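PDB 3PO8: FHA domain-containing protein FhaA from Mycobacterium tuberculosis, which regulates cell growth and peptidoglycan synthesis by binding MviN, and interacts with phosphorylated MviN and PknB through the FHA domain, the part described here. Local coordinates for residues V6-D11 with I92-H97. Sequence-based numbering, arbitrary orientation.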
loop_
_atom_site.group_PDB
_atom_site.type_symbol
_atom_site.label_atom_id
_atom_site.label_comp_id
_atom_site.label_asym_id
_atom_site.label_seq_id
_atom_site.Cartn_x
_atom_site.Cartn_y
_atom_site.Cartn_z
ATOM N N VAL A 6 -5.432 -9.808 0.173
ATOM C CA VAL A 6 -4.980 -8.685 0.973
ATOM C C VAL A 6 -5.761 -7.452 0.576
ATOM O O VAL A 6 -5.913 -7.158 -0.620
ATOM C CB VAL A 6 -3.473 -8.376 0.762
ATOM C CG1 VAL A 6 -3.070 -7.108 1.563
ATOM C CG2 VAL A 6 -2.605 -9.568 1.158
ATOM N N THR A 7 -6.261 -6.745 1.579
ATOM C CA THR A 7 -6.900 -5.455 1.375
ATOM C C THR A 7 -6.125 -4.336 2.010
ATOM O O THR A 7 -5.468 -4.487 3.055
ATOM C CB THR A 7 -8.344 -5.410 1.892
ATOM O OG1 THR A 7 -8.367 -5.762 3.280
ATOM C CG2 THR A 7 -9.194 -6.341 1.099
ATOM N N LEU A 8 -6.219 -3.196 1.349
ATOM C CA LEU A 8 -5.616 -1.949 1.800
ATOM C C LEU A 8 -6.781 -1.013 2.050
ATOM O O LEU A 8 -7.578 -0.791 1.129
ATOM C CB LEU A 8 -4.759 -1.351 0.690
ATOM C CG LEU A 8 -3.658 -2.218 0.063
ATOM C CD1 LEU A 8 -2.884 -1.429 -0.988
ATOM C CD2 LEU A 8 -2.762 -2.725 1.153
ATOM N N GLN A 9 -6.919 -0.480 3.248
ATOM C CA GLN A 9 -8.016 0.446 3.547
ATOM C C GLN A 9 -7.479 1.782 4.035
ATOM O O GLN A 9 -6.690 1.829 4.993
ATOM C CB GLN A 9 -8.953 -0.132 4.613
ATOM C CG GLN A 9 -10.091 0.796 4.963
ATOM C CD GLN A 9 -11.175 0.118 5.734
ATOM O OE1 GLN A 9 -10.909 -0.597 6.694
ATOM N NE2 GLN A 9 -12.422 0.358 5.339
ATOM N N LEU A 10 -7.867 2.870 3.363
ATOM C CA LEU A 10 -7.464 4.206 3.778
ATOM C C LEU A 10 -8.130 4.528 5.095
ATOM O O LEU A 10 -9.333 4.284 5.274
ATOM C CB LEU A 10 -7.866 5.245 2.736
ATOM C CG LEU A 10 -6.871 5.606 1.660
ATOM C CD1 LEU A 10 -7.539 6.532 0.657
ATOM C CD2 LEU A 10 -5.657 6.273 2.269
ATOM N N ASP A 11 -7.366 5.094 6.016
ATOM C CA ASP A 11 -7.883 5.411 7.339
ATOM C C ASP A 11 -8.123 6.924 7.476
ATOM O O ASP A 11 -7.733 7.543 8.482
ATOM C CB ASP A 11 -6.928 4.896 8.420
ATOM C CG ASP A 11 -7.567 4.870 9.795
ATOM O OD1 ASP A 11 -8.812 4.930 9.867
ATOM O OD2 ASP A 11 -6.830 4.819 10.804
ATOM N N ILE A 92 -2.714 3.721 5.542
ATOM C CA ILE A 92 -3.365 2.562 4.952
ATOM C C ILE A 92 -3.219 1.352 5.852
ATOM O O ILE A 92 -2.109 0.979 6.224
ATOM C CB ILE A 92 -2.758 2.253 3.602
ATOM C CG1 ILE A 92 -3.079 3.381 2.623
ATOM C CG2 ILE A 92 -3.267 0.918 3.075
ATOM C CD1 ILE A 92 -2.340 3.314 1.303
ATOM N N ILE A 93 -4.336 0.734 6.198
ATOM C CA ILE A 93 -4.355 -0.471 7.018
ATOM C C ILE A 93 -4.379 -1.698 6.121
ATOM O O ILE A 93 -5.208 -1.807 5.214
ATOM C CB ILE A 93 -5.599 -0.502 7.939
ATOM C CG1 ILE A 93 -5.667 0.789 8.782
ATOM C CG2 ILE A 93 -5.573 -1.724 8.842
ATOM C CD1 ILE A 93 -7.005 1.058 9.434
ATOM N N VAL A 94 -3.461 -2.616 6.370
ATOM C CA VAL A 94 -3.306 -3.815 5.561
ATOM C C VAL A 94 -3.969 -4.964 6.306
ATOM O O VAL A 94 -3.684 -5.175 7.480
ATOM C CB VAL A 94 -1.818 -4.156 5.360
ATOM C CG1 VAL A 94 -1.672 -5.462 4.585
ATOM C CG2 VAL A 94 -1.114 -3.025 4.655
ATOM N N ARG A 95 -4.860 -5.693 5.657
ATOM C CA ARG A 95 -5.459 -6.868 6.282
ATOM C C ARG A 95 -5.370 -8.053 5.337
ATOM O O ARG A 95 -5.492 -7.898 4.133
ATOM C CB ARG A 95 -6.921 -6.582 6.592
ATOM C CG ARG A 95 -7.149 -5.667 7.758
ATOM C CD ARG A 95 -8.635 -5.420 7.967
ATOM N NE ARG A 95 -8.899 -4.298 8.875
ATOM C CZ ARG A 95 -9.123 -3.039 8.488
ATOM N NH1 ARG A 95 -9.124 -2.693 7.191
ATOM N NH2 ARG A 95 -9.361 -2.112 9.415
ATOM N N MET A 96 -5.142 -9.244 5.874
ATOM C CA MET A 96 -5.220 -10.478 5.091
ATOM C C MET A 96 -6.501 -11.214 5.439
ATOM O O MET A 96 -6.930 -11.209 6.585
ATOM C CB MET A 96 -4.049 -11.394 5.420
ATOM C CG MET A 96 -2.750 -11.040 4.816
ATOM S SD MET A 96 -2.210 -9.352 5.127
ATOM C CE MET A 96 -0.491 -9.455 4.608
ATOM N N HIS A 97 -7.088 -11.869 4.452
ATOM C CA HIS A 97 -8.232 -12.733 4.705
ATOM C C HIS A 97 -8.100 -13.957 3.833
ATOM O O HIS A 97 -7.544 -13.887 2.745
ATOM C CB HIS A 97 -9.565 -12.003 4.470
ATOM C CG HIS A 97 -9.833 -11.608 3.042
ATOM N ND1 HIS A 97 -9.468 -10.386 2.521
ATOM C CD2 HIS A 97 -10.509 -12.250 2.053
ATOM C CE1 HIS A 97 -9.870 -10.307 1.264
ATOM N NE2 HIS A 97 -10.508 -11.422 0.956
HETATM O O HOH W 1 -7.631 -3.438 4.927
HETATM O O HOH W 2 -8.422 -8.383 3.865
HETATM O O HOH W 3 -10.604 0.416 9.508
#
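Thr7 and Arg95, like Gln9 and Ile93, form antiparallel hydrogen-bonded pairs between strands 6-10 and 92-97. These are the first and last strands of the FHA beta-sandwich, neighbours in its antiparallel sheet. Arg95 N gives a bond to Thr7 O, and Gln9 N gives one to Ile93 O, each 2.9 Å long.

The Arg95 side chain lies across the outer side of the pair. Its CB sits 3.7 Å from Thr7 OG1. The chain then runs extended from CG to NE, back over its own strand. The guanidinium centre comes to rest 3.8 Å above Ile93 CG2. NH1 lies 3.6 Å from Gln9 CB and donates to Gln9 OE1 at 2.8 Å. That bond is bent, 135° at the hydrogen, and the amide and guanidinium planes stand 82° apart. NH1 also donates to a water held by Thr7 OG1 and Ile93 O. NH2 donates to another water, which in turn donates to Gln9 OE1. Gln9 NE2 is held by Gly15 O.

The other face is apolar and turns into the core. There Val6 CG1 meets Val94 CG1, and Leu8 CB packs 3.6 Å from Ile92 CG2.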